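Local coordinates for transcriptional regulator, putative (Vibrio cholerae O1 biovar eltor str. N16961, PDB 3BJN), which probably acts as a DNA-binding IclR-family repressor of allantoin and glyoxylate utilization operons, the chain described being its C-terminal domain, at residues A[14-19]-A[42-47]; A[124-129]-A[157-162]; A[33-38]-A[132-137]; A[53-58]-A[115-120]; A[73-78]-A[104-109]. All coordinates share one frame; numbering follows the deposited sequence. Where two conformers were deposited one is given.

Contact 1: A[14-19]-A[42-47]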
# COMPACT_ATOMS: atom_id res chain seq x y z
N ALA A 14 -7.37 15.62 3.44
CA ALA A 14 -6.17 15.34 4.24
C ALA A 14 -5.27 14.35 3.50
O ALA A 14 -4.03 14.51 3.44
CB ALA A 14 -6.57 14.79 5.62
N VAL A 15 -5.90 13.33 2.93
CA VAL A 15 -5.16 12.35 2.11
C VAL A 15 -4.44 13.02 0.93
O VAL A 15 -3.26 12.76 0.69
CB VAL A 15 -6.12 11.24 1.58
CG1 VAL A 15 -5.41 10.38 0.53
CG2 VAL A 15 -6.65 10.39 2.72
N GLU A 16 -5.16 13.88 0.20
CA GLU A 16 -4.53 14.59 -0.93
C GLU A 16 -3.31 15.40 -0.52
O GLU A 16 -2.29 15.38 -1.21
CB GLU A 16 -5.56 15.46 -1.67
CG GLU A 16 -6.57 14.61 -2.42
CD GLU A 16 -7.68 15.40 -3.08
OE1 GLU A 16 -7.80 16.62 -2.83
OE2 GLU A 16 -8.47 14.78 -3.83
N ALA A 17 -3.39 16.10 0.60
CA ALA A 17 -2.27 16.90 1.12
C ALA A 17 -1.07 16.02 1.48
O ALA A 17 0.06 16.35 1.14
CB ALA A 17 -2.73 17.71 2.35
N VAL A 18 -1.33 14.88 2.14
CA VAL A 18 -0.27 13.95 2.50
C VAL A 18 0.40 13.35 1.24
O VAL A 18 1.64 13.24 1.16
CB VAL A 18 -0.82 12.85 3.44
CG1 VAL A 18 0.04 11.62 3.42
CG2 VAL A 18 -1.01 13.43 4.88
N LEU A 19 -0.40 13.01 0.23
CA LEU A 19 0.20 12.42 -0.99
C LEU A 19 0.98 13.45 -1.79
O LEU A 19 2.03 13.15 -2.40
CB LEU A 19 -0.88 11.81 -1.89
CG LEU A 19 -1.59 10.60 -1.29
CD1 LEU A 19 -2.71 10.24 -2.26
CD2 LEU A 19 -0.62 9.42 -1.08
N CYS A 42 -7.58 1.80 -5.41
CA CYS A 42 -6.77 3.01 -5.39
C CYS A 42 -7.71 4.23 -5.31
O CYS A 42 -8.38 4.57 -6.29
CB CYS A 42 -5.89 3.07 -6.61
SG CYS A 42 -4.85 4.54 -6.59
N VAL A 43 -7.78 4.86 -4.15
CA VAL A 43 -8.74 5.94 -3.93
C VAL A 43 -8.20 7.30 -4.38
O VAL A 43 -8.94 8.15 -4.90
CB VAL A 43 -9.17 5.99 -2.45
CG1 VAL A 43 -9.98 7.24 -2.14
CG2 VAL A 43 -10.00 4.74 -2.11
N SER A 44 -6.90 7.50 -4.18
CA SER A 44 -6.28 8.76 -4.57
C SER A 44 -4.85 8.47 -5.00
O SER A 44 -4.17 7.66 -4.38
CB SER A 44 -6.29 9.75 -3.41
OG SER A 44 -5.76 11.02 -3.82
N GLN A 45 -4.42 9.10 -6.09
CA GLN A 45 -3.10 8.83 -6.63
C GLN A 45 -2.48 10.08 -7.21
O GLN A 45 -3.18 10.85 -7.89
CB GLN A 45 -3.22 7.79 -7.74
CG GLN A 45 -1.89 7.31 -8.32
CD GLN A 45 -2.13 6.34 -9.44
OE1 GLN A 45 -2.75 6.70 -10.45
NE2 GLN A 45 -1.69 5.11 -9.27
N ARG A 46 -1.19 10.26 -6.99
CA ARG A 46 -0.48 11.44 -7.51
C ARG A 46 -0.16 11.39 -9.01
O ARG A 46 -0.14 12.41 -9.69
CB ARG A 46 0.76 11.75 -6.66
CG ARG A 46 0.46 12.15 -5.32
CD ARG A 46 -0.23 13.41 -5.33
NE ARG A 46 0.57 14.42 -6.00
CZ ARG A 46 0.19 15.68 -6.10
NH1 ARG A 46 -0.97 16.03 -5.58
NH2 ARG A 46 0.96 16.58 -6.71
N GLU A 47 0.08 10.22 -9.56
CA GLU A 47 0.53 10.24 -10.93
C GLU A 47 1.97 10.68 -11.09
O GLU A 47 2.47 11.68 -10.55
CB GLU A 47 -0.40 11.07 -11.83
CG GLU A 47 0.01 12.55 -12.10
CD GLU A 47 -0.34 13.01 -13.52
OE1 GLU A 47 -0.05 14.18 -13.87
OE2 GLU A 47 -0.92 12.20 -14.29
O HOH W 1 -2.75 14.95 -3.94
O HOH W 2 -7.87 12.37 -4.81
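Ser44 OG and Glu16 OE2 meet through water 2, which lies 2.7 Å from Ser44 OG and donates to the carboxylate oxygen. The setting is a helix laid on an antiparallel sheet: helix 12-26 passes over strand 39-45 where Val43 and Ser44 both face Tyr32 in a classic beta bulge. No direct hydrogen bond joins the two segments; two waters supply the polar links between them. Ser44 points its CB toward the helix and turns its hydroxyl anti to the backbone N (chi1 -176°). There Leu19 CD1 comes within 3.5 Å of Ser44 OG, while Glu16 CG borders the same hydroxyl. Val15 CG1 comes no closer to the strand segment than 4.1 Å, to Ser44 CB, and the Val15 side chain also packs on Tyr32. Leu19 itself is buried and continues inward to Ile138 of strand 133-143, so it bridges two strands of the sheet.

At the far end of the contact the conformer of Arg46 considered here folds back over Leu19. Its CG sits 3.7 Å from Leu19 CB and 3.5 Å from Leu19 O, and bends at chi2 and chi3 carry the chain around. Gln23 OE1 receives the NE hydrogen, which steadies the guanidinium. Finally, water 1 lies at the guanidinium edge, in its plane, accepting from Arg46 NH1 at 2.7 Å and donating to Glu16 O.

Contact 2: A[124-129]-A[157-162]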
# COMPACT_ATOMS: atom_id res chain seq x y z
N ILE A 124 6.39 0.29 -1.66
CA ILE A 124 6.69 0.48 -0.23
C ILE A 124 5.43 1.06 0.40
O ILE A 124 4.90 2.05 -0.09
CB ILE A 124 7.93 1.41 0.01
CG1 ILE A 124 9.18 0.70 -0.51
CG2 ILE A 124 8.06 1.71 1.50
CD1 ILE A 124 10.49 1.55 -0.62
N SER A 125 4.91 0.42 1.45
CA SER A 125 3.59 0.80 1.95
C SER A 125 3.50 0.72 3.46
O SER A 125 4.17 -0.10 4.09
CB SER A 125 2.49 -0.06 1.32
OG SER A 125 2.67 -0.18 -0.07
N ALA A 126 2.67 1.60 4.03
CA ALA A 126 2.44 1.60 5.47
C ALA A 126 0.94 1.74 5.75
O ALA A 126 0.25 2.36 4.97
CB ALA A 126 3.24 2.73 6.14
N PRO A 127 0.47 1.16 6.86
CA PRO A 127 -0.98 1.15 7.12
C PRO A 127 -1.48 2.49 7.65
O PRO A 127 -0.75 3.19 8.37
CB PRO A 127 -1.13 0.10 8.23
CG PRO A 127 0.19 0.20 9.01
CD PRO A 127 1.23 0.50 7.96
N VAL A 128 -2.72 2.82 7.30
CA VAL A 128 -3.40 3.97 7.90
C VAL A 128 -4.43 3.37 8.83
O VAL A 128 -5.27 2.58 8.41
CB VAL A 128 -4.07 4.84 6.83
CG1 VAL A 128 -4.91 5.93 7.46
CG2 VAL A 128 -3.01 5.45 5.91
N MSE A 129 -4.31 3.75 10.10
CA MSE A 129 -5.09 3.19 11.18
C MSE A 129 -5.97 4.26 11.80
O MSE A 129 -5.53 5.41 11.95
CB MSE A 129 -4.17 2.64 12.29
CG MSE A 129 -3.04 1.72 11.84
SE MSE A 129 -3.79 -0.00 11.32
CE MSE A 129 -4.54 -0.65 13.03
N HIS A 157 9.58 8.32 4.56
CA HIS A 157 8.55 9.26 4.13
C HIS A 157 7.16 8.60 4.03
O HIS A 157 6.14 9.23 4.33
CB HIS A 157 8.93 9.90 2.79
CG HIS A 157 9.98 10.98 2.90
ND1 HIS A 157 9.92 11.99 3.83
CD2 HIS A 157 11.09 11.20 2.15
CE1 HIS A 157 10.97 12.79 3.66
NE2 HIS A 157 11.67 12.36 2.63
N VAL A 158 7.13 7.33 3.67
CA VAL A 158 5.86 6.58 3.61
C VAL A 158 5.29 6.38 5.01
O VAL A 158 4.11 6.62 5.26
CB VAL A 158 6.08 5.25 2.84
CG1 VAL A 158 4.93 4.24 3.09
CG2 VAL A 158 6.23 5.53 1.35
N LEU A 159 6.15 5.97 5.95
CA LEU A 159 5.74 5.89 7.35
C LEU A 159 5.21 7.25 7.85
O LEU A 159 4.18 7.33 8.50
CB LEU A 159 6.92 5.41 8.20
CG LEU A 159 7.25 3.92 8.08
CD1 LEU A 159 8.64 3.61 8.62
CD2 LEU A 159 6.16 3.06 8.81
N GLN A 160 5.94 8.31 7.52
CA GLN A 160 5.60 9.67 7.93
C GLN A 160 4.22 10.07 7.38
O GLN A 160 3.40 10.63 8.11
CB GLN A 160 6.70 10.60 7.38
CG GLN A 160 6.49 12.05 7.68
CD GLN A 160 7.61 12.90 7.12
OE1 GLN A 160 8.30 12.51 6.18
NE2 GLN A 160 7.76 14.10 7.67
N ALA A 161 3.99 9.75 6.11
CA ALA A 161 2.71 10.04 5.46
C ALA A 161 1.55 9.32 6.14
O ALA A 161 0.54 9.94 6.46
CB ALA A 161 2.78 9.68 3.96
N ALA A 162 1.71 8.02 6.34
CA ALA A 162 0.66 7.19 6.96
C ALA A 162 0.35 7.65 8.39
O ALA A 162 -0.82 7.73 8.81
CB ALA A 162 1.10 5.75 6.93
O HOH W 3 -2.27 6.01 10.60
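Val158 opens the contact by setting both its methyl groups against strand 121-130. The example is a helix packed on the antiparallel sheet of the IclR C-terminal domain, with the helix running only 20° from the direction of the strand. CG1 of Val158, anti to the backbone N (chi1 163°), lies 3.6 Å from Ala126 N and 3.8 Å from Ala126 CB, so it presses on the strand backbone as much as on a side chain. Val158 CG2 meets Ile124 CG2 at 4.2 Å. One residue on, Leu159 reaches across from the flank of the helix, and its CD2 touches Ala126 CB at 4.0 Å. Ala161 packs on Val18 of helix 12-26. Ala162 then returns to the strand: its CB sits 3.8 Å from Ala126 CB and 3.5 Å from Pro127 O, and Val128 CG2 borders the same methyl. Ala126 CB is therefore approached by Val158, Leu159 and Ala162 together.

On the other face of the strand Ser125 and Pro127 pack on helix 67-76, so the sheet is sandwiched between helices. A single polar link crosses at the end, where water 3 accepts from Met129 N and donates to Ala162 O at 2.9 Å. With no direct hydrogen bond between the segments, cohesion rests on buried methyl groups, and the two alanines allow helix and strand to lie close, their axes 7.5 Å apart.

Contact 3: A[33-38]-A[132-137]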
# COMPACT_ATOMS: atom_id res chain seq x y z
N MSE A 33 -4.64 3.68 -0.76
CA MSE A 33 -5.38 2.46 -1.09
C MSE A 33 -6.31 2.09 0.05
O MSE A 33 -5.97 2.31 1.22
CB MSE A 33 -4.38 1.31 -1.27
CG MSE A 33 -3.07 1.71 -1.97
SE MSE A 33 -3.52 1.82 -3.88
CE MSE A 33 -3.60 -0.05 -4.00
N VAL A 34 -7.45 1.49 -0.27
CA VAL A 34 -8.32 0.98 0.80
C VAL A 34 -8.77 -0.42 0.45
O VAL A 34 -8.90 -0.77 -0.73
CB VAL A 34 -9.54 1.86 1.15
CG1 VAL A 34 -9.10 3.24 1.64
CG2 VAL A 34 -10.51 1.93 -0.02
N PRO A 35 -8.97 -1.25 1.48
CA PRO A 35 -9.42 -2.62 1.20
C PRO A 35 -10.92 -2.65 0.95
O PRO A 35 -11.67 -2.02 1.70
CB PRO A 35 -9.02 -3.37 2.47
CG PRO A 35 -9.01 -2.35 3.58
CD PRO A 35 -8.74 -1.00 2.93
N VAL A 36 -11.34 -3.35 -0.10
CA VAL A 36 -12.77 -3.47 -0.40
C VAL A 36 -12.97 -4.92 -0.81
O VAL A 36 -12.61 -5.33 -1.93
CB VAL A 36 -13.20 -2.54 -1.56
CG1 VAL A 36 -14.70 -2.65 -1.82
CG2 VAL A 36 -12.80 -1.07 -1.24
N GLY A 37 -13.50 -5.69 0.12
CA GLY A 37 -13.76 -7.11 -0.15
C GLY A 37 -12.47 -7.83 -0.45
O GLY A 37 -11.54 -7.89 0.41
N TYR A 38 -12.39 -8.40 -1.65
CA TYR A 38 -11.21 -9.17 -2.04
C TYR A 38 -10.14 -8.30 -2.71
O TYR A 38 -9.13 -8.85 -3.21
CB TYR A 38 -11.62 -10.27 -3.01
CG TYR A 38 -12.46 -11.36 -2.43
CD1 TYR A 38 -12.17 -11.94 -1.19
CD2 TYR A 38 -13.53 -11.90 -3.16
CE1 TYR A 38 -12.92 -12.99 -0.68
CE2 TYR A 38 -14.29 -12.93 -2.67
CZ TYR A 38 -13.99 -13.50 -1.43
OH TYR A 38 -14.77 -14.55 -1.00
N SER A 132 -7.46 0.96 16.55
CA SER A 132 -7.01 -0.39 16.21
C SER A 132 -7.55 -0.90 14.87
O SER A 132 -7.29 -2.04 14.48
CB SER A 132 -7.34 -1.37 17.34
OG SER A 132 -8.74 -1.52 17.48
N LYS A 133 -8.30 -0.06 14.15
CA LYS A 133 -8.89 -0.48 12.87
C LYS A 133 -8.06 -0.04 11.69
O LYS A 133 -7.72 1.13 11.55
CB LYS A 133 -10.30 0.05 12.69
CG LYS A 133 -10.91 -0.32 11.36
CD LYS A 133 -12.38 0.08 11.25
CE LYS A 133 -12.78 0.20 9.77
NZ LYS A 133 -14.21 0.54 9.61
N LEU A 134 -7.75 -1.00 10.82
CA LEU A 134 -7.10 -0.68 9.57
C LEU A 134 -8.11 -0.04 8.62
O LEU A 134 -9.17 -0.64 8.33
CB LEU A 134 -6.55 -1.95 8.91
CG LEU A 134 -6.04 -1.60 7.50
CD1 LEU A 134 -4.59 -1.10 7.53
CD2 LEU A 134 -6.25 -2.73 6.53
N ILE A 135 -7.79 1.15 8.13
CA ILE A 135 -8.68 1.81 7.19
C ILE A 135 -8.12 1.91 5.76
O ILE A 135 -8.88 1.97 4.80
CB ILE A 135 -9.22 3.17 7.71
CG1 ILE A 135 -8.11 4.17 7.91
CG2 ILE A 135 -10.15 2.95 8.98
CD1 ILE A 135 -8.54 5.56 8.42
N GLY A 136 -6.80 1.89 5.63
CA GLY A 136 -6.20 1.97 4.31
C GLY A 136 -4.69 1.84 4.36
O GLY A 136 -4.12 1.33 5.34
N ALA A 137 -4.04 2.27 3.29
CA ALA A 137 -2.57 2.23 3.26
C ALA A 137 -2.07 3.34 2.40
O ALA A 137 -2.72 3.69 1.42
CB ALA A 137 -2.06 0.91 2.74
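Met33 and Ala137 form an antiparallel hydrogen-bonded pair that links strands 29-36 and 133-143 in the middle of the antiparallel sheet of this IclR C-terminal domain, a member of the GAF clan. The backbone bonds come first. Met33 N gives to Ala137 O over 2.9 Å, an almost straight bond (176°), while Ala137 N gives to Met33 O over 2.8 Å with a more bent geometry (147°). Between these segments no further bridge forms in the direction of Pro35, which has no N-H to offer. Separately, against strand 121-130, Ile135 and Gly136 both face Val128 in a classic beta bulge.

Close packing follows. Gly136 CA lies 3.1 Å from Met33 O, an approach helped by the absence of a side chain on Gly136. Ile135 O is met by apolar carbon: Pro35 CD stands 3.5 Å from it, and CG1 of Val34, in the conformer considered here, also borders it.

Contact between side chains is limited to one apolar pair. Leu134 places CG anti to the backbone N (chi1 172°), and its CD2 reaches Pro35 CG at 4.1 Å, the two side chains crossing obliquely. Met33, modelled as selenomethionine, contributes its CB and CG near Ala137 O before bending away toward Phe56.

Helix 67-76 lies over the face that carries Met33, Leu134 and Ala137, with Ser69 touching Met33, Met73 touching Pro35 and Leu134, and Tyr76 touching Leu134. Strands 39-45 and 121-130 flank the pair: Val34 packs on Val43 and Ile135 on Val128.

Contact 4: A[53-58]-A[115-120]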
# COMPACT_ATOMS: atom_id res chain seq x y z
N ARG A 53 4.17 3.66 -16.06
CA ARG A 53 2.81 3.15 -16.34
C ARG A 53 2.46 1.83 -15.68
O ARG A 53 2.27 0.81 -16.35
CB ARG A 53 2.59 3.00 -17.84
CG ARG A 53 2.67 4.33 -18.59
CD ARG A 53 1.70 4.46 -19.73
NE ARG A 53 1.80 5.80 -20.34
CZ ARG A 53 1.19 6.17 -21.47
NH1 ARG A 53 0.43 5.34 -22.16
NH2 ARG A 53 1.35 7.41 -21.91
N CYS A 54 2.31 1.86 -14.37
CA CYS A 54 2.08 0.62 -13.65
C CYS A 54 0.59 0.26 -13.46
O CYS A 54 -0.30 0.94 -13.99
CB CYS A 54 2.84 0.67 -12.33
SG CYS A 54 2.08 1.68 -11.05
N SER A 55 0.34 -0.85 -12.76
CA SER A 55 -0.99 -1.41 -12.69
C SER A 55 -1.96 -0.65 -11.79
O SER A 55 -3.16 -0.89 -11.86
CB SER A 55 -0.95 -2.89 -12.31
OG SER A 55 -0.41 -3.67 -13.36
N PHE A 56 -1.43 0.24 -10.96
CA PHE A 56 -2.24 1.01 -10.01
C PHE A 56 -2.77 2.27 -10.68
O PHE A 56 -2.01 3.11 -11.14
CB PHE A 56 -1.39 1.34 -8.79
CG PHE A 56 -1.02 0.13 -7.99
CD1 PHE A 56 -1.97 -0.48 -7.16
CD2 PHE A 56 0.24 -0.43 -8.09
CE1 PHE A 56 -1.66 -1.61 -6.43
CE2 PHE A 56 0.56 -1.56 -7.36
CZ PHE A 56 -0.40 -2.16 -6.51
N VAL A 57 -4.10 2.37 -10.71
CA VAL A 57 -4.78 3.47 -11.40
C VAL A 57 -5.89 3.97 -10.46
O VAL A 57 -6.67 3.17 -9.95
CB VAL A 57 -5.41 2.97 -12.73
CG1 VAL A 57 -6.30 4.06 -13.38
CG2 VAL A 57 -4.30 2.57 -13.72
N GLN A 58 -5.96 5.28 -10.25
CA GLN A 58 -7.02 5.85 -9.43
C GLN A 58 -8.40 5.39 -9.90
O GLN A 58 -8.71 5.42 -11.10
CB GLN A 58 -6.94 7.38 -9.45
CG GLN A 58 -7.80 8.00 -8.38
CD GLN A 58 -7.59 9.49 -8.25
OE1 GLN A 58 -6.49 9.97 -7.97
NE2 GLN A 58 -8.67 10.24 -8.42
N SER A 115 8.56 -6.24 -7.98
CA SER A 115 8.16 -6.95 -9.18
C SER A 115 7.07 -8.01 -8.96
O SER A 115 6.99 -8.97 -9.73
CB SER A 115 9.39 -7.57 -9.87
OG SER A 115 10.28 -6.57 -10.35
N GLU A 116 6.23 -7.84 -7.93
CA GLU A 116 5.16 -8.84 -7.68
C GLU A 116 3.98 -8.59 -8.58
O GLU A 116 3.18 -9.51 -8.84
CB GLU A 116 4.70 -8.85 -6.22
CG GLU A 116 5.78 -9.25 -5.23
CD GLU A 116 5.27 -9.38 -3.82
OE1 GLU A 116 4.03 -9.39 -3.64
OE2 GLU A 116 6.11 -9.48 -2.89
N ILE A 117 3.85 -7.34 -9.03
CA ILE A 117 2.73 -6.91 -9.86
C ILE A 117 3.18 -6.53 -11.28
O ILE A 117 2.67 -7.08 -12.25
CB ILE A 117 1.93 -5.78 -9.19
CG1 ILE A 117 1.33 -6.30 -7.87
CG2 ILE A 117 0.78 -5.31 -10.09
CD1 ILE A 117 0.78 -5.22 -6.98
N ASP A 118 4.15 -5.60 -11.36
CA ASP A 118 4.66 -5.09 -12.63
C ASP A 118 6.17 -5.32 -12.57
O ASP A 118 6.82 -4.87 -11.63
CB ASP A 118 4.40 -3.57 -12.74
CG ASP A 118 2.94 -3.23 -12.76
OD1 ASP A 118 2.23 -3.77 -13.64
OD2 ASP A 118 2.50 -2.39 -11.95
N PRO A 119 6.73 -6.01 -13.59
CA PRO A 119 8.16 -6.26 -13.60
C PRO A 119 8.93 -4.95 -13.53
O PRO A 119 8.62 -4.00 -14.26
CB PRO A 119 8.39 -6.93 -14.98
CG PRO A 119 7.11 -7.62 -15.26
CD PRO A 119 6.07 -6.61 -14.76
N GLY A 120 9.93 -4.88 -12.64
CA GLY A 120 10.80 -3.69 -12.58
C GLY A 120 10.26 -2.55 -11.72
O GLY A 120 10.91 -1.51 -11.62
O HOH W 4 2.74 -2.11 -16.36
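Asp118 turns its carboxylate toward Ser55, and a bidentate interaction joins it to the amide and hydroxyl of that one residue. Ser55 OG lies anti to the carbonyl carbon, beside its own backbone N (chi1 -70°), which lets one residue offer both donors to one carboxylate. Ser55 N gives to Asp118 OD2 over 2.8 Å at 160°, and Ser55 OG gives to Asp118 OD1 over 2.7 Å. Each oxygen is approached on its syn side, with the donor somewhat out of the carboxylate plane, by 25° in the case of the amide. Two bonds on two oxygens should restrict rotation of the carboxylate. Water 4 donates both to Asp118 OD1 and, 3.0 Å away, to Arg53 O.

Next to these bonds lies an apolar pair. Phe56 and Ile117 cross at about a right angle, and Ile117 CD1 comes obliquely to the ring, 3.3 Å from Phe56 CZ, a tight contact. The other branch, Ile117 CG2, rests 3.7 Å from Ser55 CB, so isoleucine spans the polar and apolar halves.

The contact pins the loop after strand 39-45 to the loop after strand 111-114, at the surface of the IclR C-terminal domain. Ile117 and Asp118 also touch a crystal neighbour, so the lattice may influence the pose. Chemically, the amide, the hydroxyl and a water all donate to Asp118, which would be expected to stabilise its ionised form.

Contact 5: A[73-78]-A[104-109]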
# COMPACT_ATOMS: atom_id res chain seq x y z
N MSE A 73 -2.09 -4.36 4.28
CA MSE A 73 -3.50 -4.39 4.65
C MSE A 73 -3.86 -5.75 5.22
O MSE A 73 -4.52 -5.84 6.26
CB MSE A 73 -4.38 -3.97 3.48
CG MSE A 73 -4.16 -2.47 3.18
SE MSE A 73 -5.34 -1.75 1.83
CE MSE A 73 -5.08 -2.98 0.50
N LEU A 74 -3.37 -6.81 4.56
CA LEU A 74 -3.59 -8.19 5.08
C LEU A 74 -2.98 -8.38 6.48
O LEU A 74 -3.58 -9.03 7.35
CB LEU A 74 -3.04 -9.23 4.12
CG LEU A 74 -3.83 -9.36 2.81
CD1 LEU A 74 -2.95 -10.14 1.78
CD2 LEU A 74 -5.18 -10.06 3.06
N ALA A 75 -1.79 -7.81 6.70
CA ALA A 75 -1.12 -7.96 8.01
C ALA A 75 -1.86 -7.25 9.15
O ALA A 75 -1.82 -7.70 10.30
CB ALA A 75 0.32 -7.46 7.95
N TYR A 76 -2.51 -6.13 8.83
CA TYR A 76 -3.09 -5.26 9.87
C TYR A 76 -4.60 -5.37 10.07
O TYR A 76 -5.11 -4.92 11.11
CB TYR A 76 -2.70 -3.79 9.64
CG TYR A 76 -1.32 -3.45 10.13
CD1 TYR A 76 -0.21 -3.62 9.31
CD2 TYR A 76 -1.12 -2.98 11.43
CE1 TYR A 76 1.09 -3.30 9.77
CE2 TYR A 76 0.15 -2.66 11.89
CZ TYR A 76 1.25 -2.82 11.07
OH TYR A 76 2.49 -2.49 11.58
N MSE A 77 -5.31 -5.94 9.09
CA MSE A 77 -6.73 -6.24 9.28
C MSE A 77 -6.91 -7.42 10.26
O MSE A 77 -5.95 -8.11 10.60
CB MSE A 77 -7.39 -6.56 7.93
CG MSE A 77 -6.91 -7.84 7.32
SE MSE A 77 -7.89 -8.22 5.66
CE MSE A 77 -7.53 -6.56 4.69
N PRO A 78 -8.16 -7.66 10.73
CA PRO A 78 -8.42 -8.82 11.59
C PRO A 78 -8.03 -10.12 10.91
O PRO A 78 -8.23 -10.28 9.69
CB PRO A 78 -9.93 -8.75 11.79
CG PRO A 78 -10.22 -7.27 11.71
CD PRO A 78 -9.38 -6.87 10.52
N LYS A 104 6.79 -10.00 10.27
CA LYS A 104 7.84 -9.06 9.86
C LYS A 104 7.25 -7.67 9.60
O LYS A 104 7.77 -6.66 10.05
CB LYS A 104 8.54 -9.58 8.61
CG LYS A 104 9.64 -8.68 8.08
CD LYS A 104 9.96 -9.02 6.62
CE LYS A 104 11.26 -8.35 6.19
NZ LYS A 104 11.77 -8.85 4.87
N ILE A 105 6.14 -7.64 8.86
CA ILE A 105 5.49 -6.37 8.57
C ILE A 105 5.05 -5.64 9.85
O ILE A 105 5.31 -4.44 9.99
CB ILE A 105 4.31 -6.58 7.60
CG1 ILE A 105 4.85 -7.02 6.24
CG2 ILE A 105 3.46 -5.31 7.51
CD1 ILE A 105 3.77 -7.51 5.29
N ARG A 106 4.41 -6.36 10.77
CA ARG A 106 3.94 -5.74 12.02
C ARG A 106 5.10 -5.26 12.91
O ARG A 106 4.97 -4.25 13.60
CB ARG A 106 2.99 -6.69 12.77
CG ARG A 106 1.67 -6.84 12.01
CD ARG A 106 0.65 -7.60 12.79
NE ARG A 106 1.05 -8.98 12.99
CZ ARG A 106 0.49 -10.04 12.41
NH1 ARG A 106 -0.52 -9.92 11.56
NH2 ARG A 106 0.96 -11.25 12.70
N ARG A 107 6.23 -5.94 12.83
CA ARG A 107 7.45 -5.55 13.56
C ARG A 107 8.01 -4.24 12.97
O ARG A 107 8.42 -3.33 13.71
CB ARG A 107 8.48 -6.69 13.43
CG ARG A 107 9.89 -6.45 13.97
CD ARG A 107 10.83 -7.58 13.50
NE ARG A 107 10.15 -8.88 13.53
CZ ARG A 107 10.27 -9.82 12.60
NH1 ARG A 107 9.60 -10.96 12.72
NH2 ARG A 107 11.06 -9.64 11.54
N HIS A 108 8.02 -4.14 11.65
CA HIS A 108 8.62 -2.96 10.99
C HIS A 108 7.67 -1.76 10.85
O HIS A 108 8.11 -0.60 10.82
CB HIS A 108 9.15 -3.37 9.61
CG HIS A 108 10.42 -4.15 9.68
ND1 HIS A 108 10.46 -5.52 9.49
CD2 HIS A 108 11.69 -3.77 9.95
CE1 HIS A 108 11.71 -5.94 9.61
NE2 HIS A 108 12.47 -4.90 9.90
N GLY A 109 6.37 -2.07 10.71
CA GLY A 109 5.33 -1.07 10.47
C GLY A 109 5.12 -0.70 9.00
O GLY A 109 4.38 0.23 8.67
O HOH W 5 2.93 -3.00 14.22
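Ala75, in the last turn of helix 67-76, meets helix 96-108 in two ways, an instance of helix-helix packing reinforced by a side-chain-to-backbone bond. Its CB rests 3.8 Å from Ile105 CG2, and its carbonyl oxygen accepts from Arg106. Arg106 NH1 reaches Ala75 O over 2.9 Å at 156°, using a lone pair in the carbonyl plane, and the oxygen in turn lies in the guanidinium plane. The arginine chain bends at chi3 (-66°) and so brings NE round toward the neighbouring helix.

Tyr76 follows, its side chain running past that of Arg106 in the opposite direction. Arg106 CG sits over one face of the ring, 4.1 Å above the plane and toward the rim, while Ile105 CG2 comes to the edge, 3.8 Å from Tyr76 CE1. Ring and guanidinium planes stand 76° apart, so the groups are not stacked. Beyond the ring, Tyr76 OH lies 3.4 Å from Gly109 CA, just past the end of helix 96-108, and 2.7 Å from water 5.

The guanidinium thus binds a carbonyl near the C-terminal end of helix 67-76, where its positive charge would be expected to interact favourably with the partial negative charge of that helix end.

From the N terminus, contact 1 closes the first loop, bringing strand 39-45 back under helix 12-26. Before that loop ends, strand 29-36 starts a far longer one, closed by contact 3 with strand 133-143, so contacts 1 and 3 cross. Inside the longer loop lies contact 4, tying two surface loops, and inside that in turn lies contact 5, joining helices 67-76 and 96-108. Contact 2 then packs the C-terminal helix on strand 121-130 and crosses contact 3. Helices 12-26 and 144-163 touch where contacts 1 and 2 meet, whereas contact 5 meets contact 2 through Tyr76 and Gly109, and contact 3 through Met73 and Tyr76. Contacts 1, 2 and 3 share one antiparallel sheet.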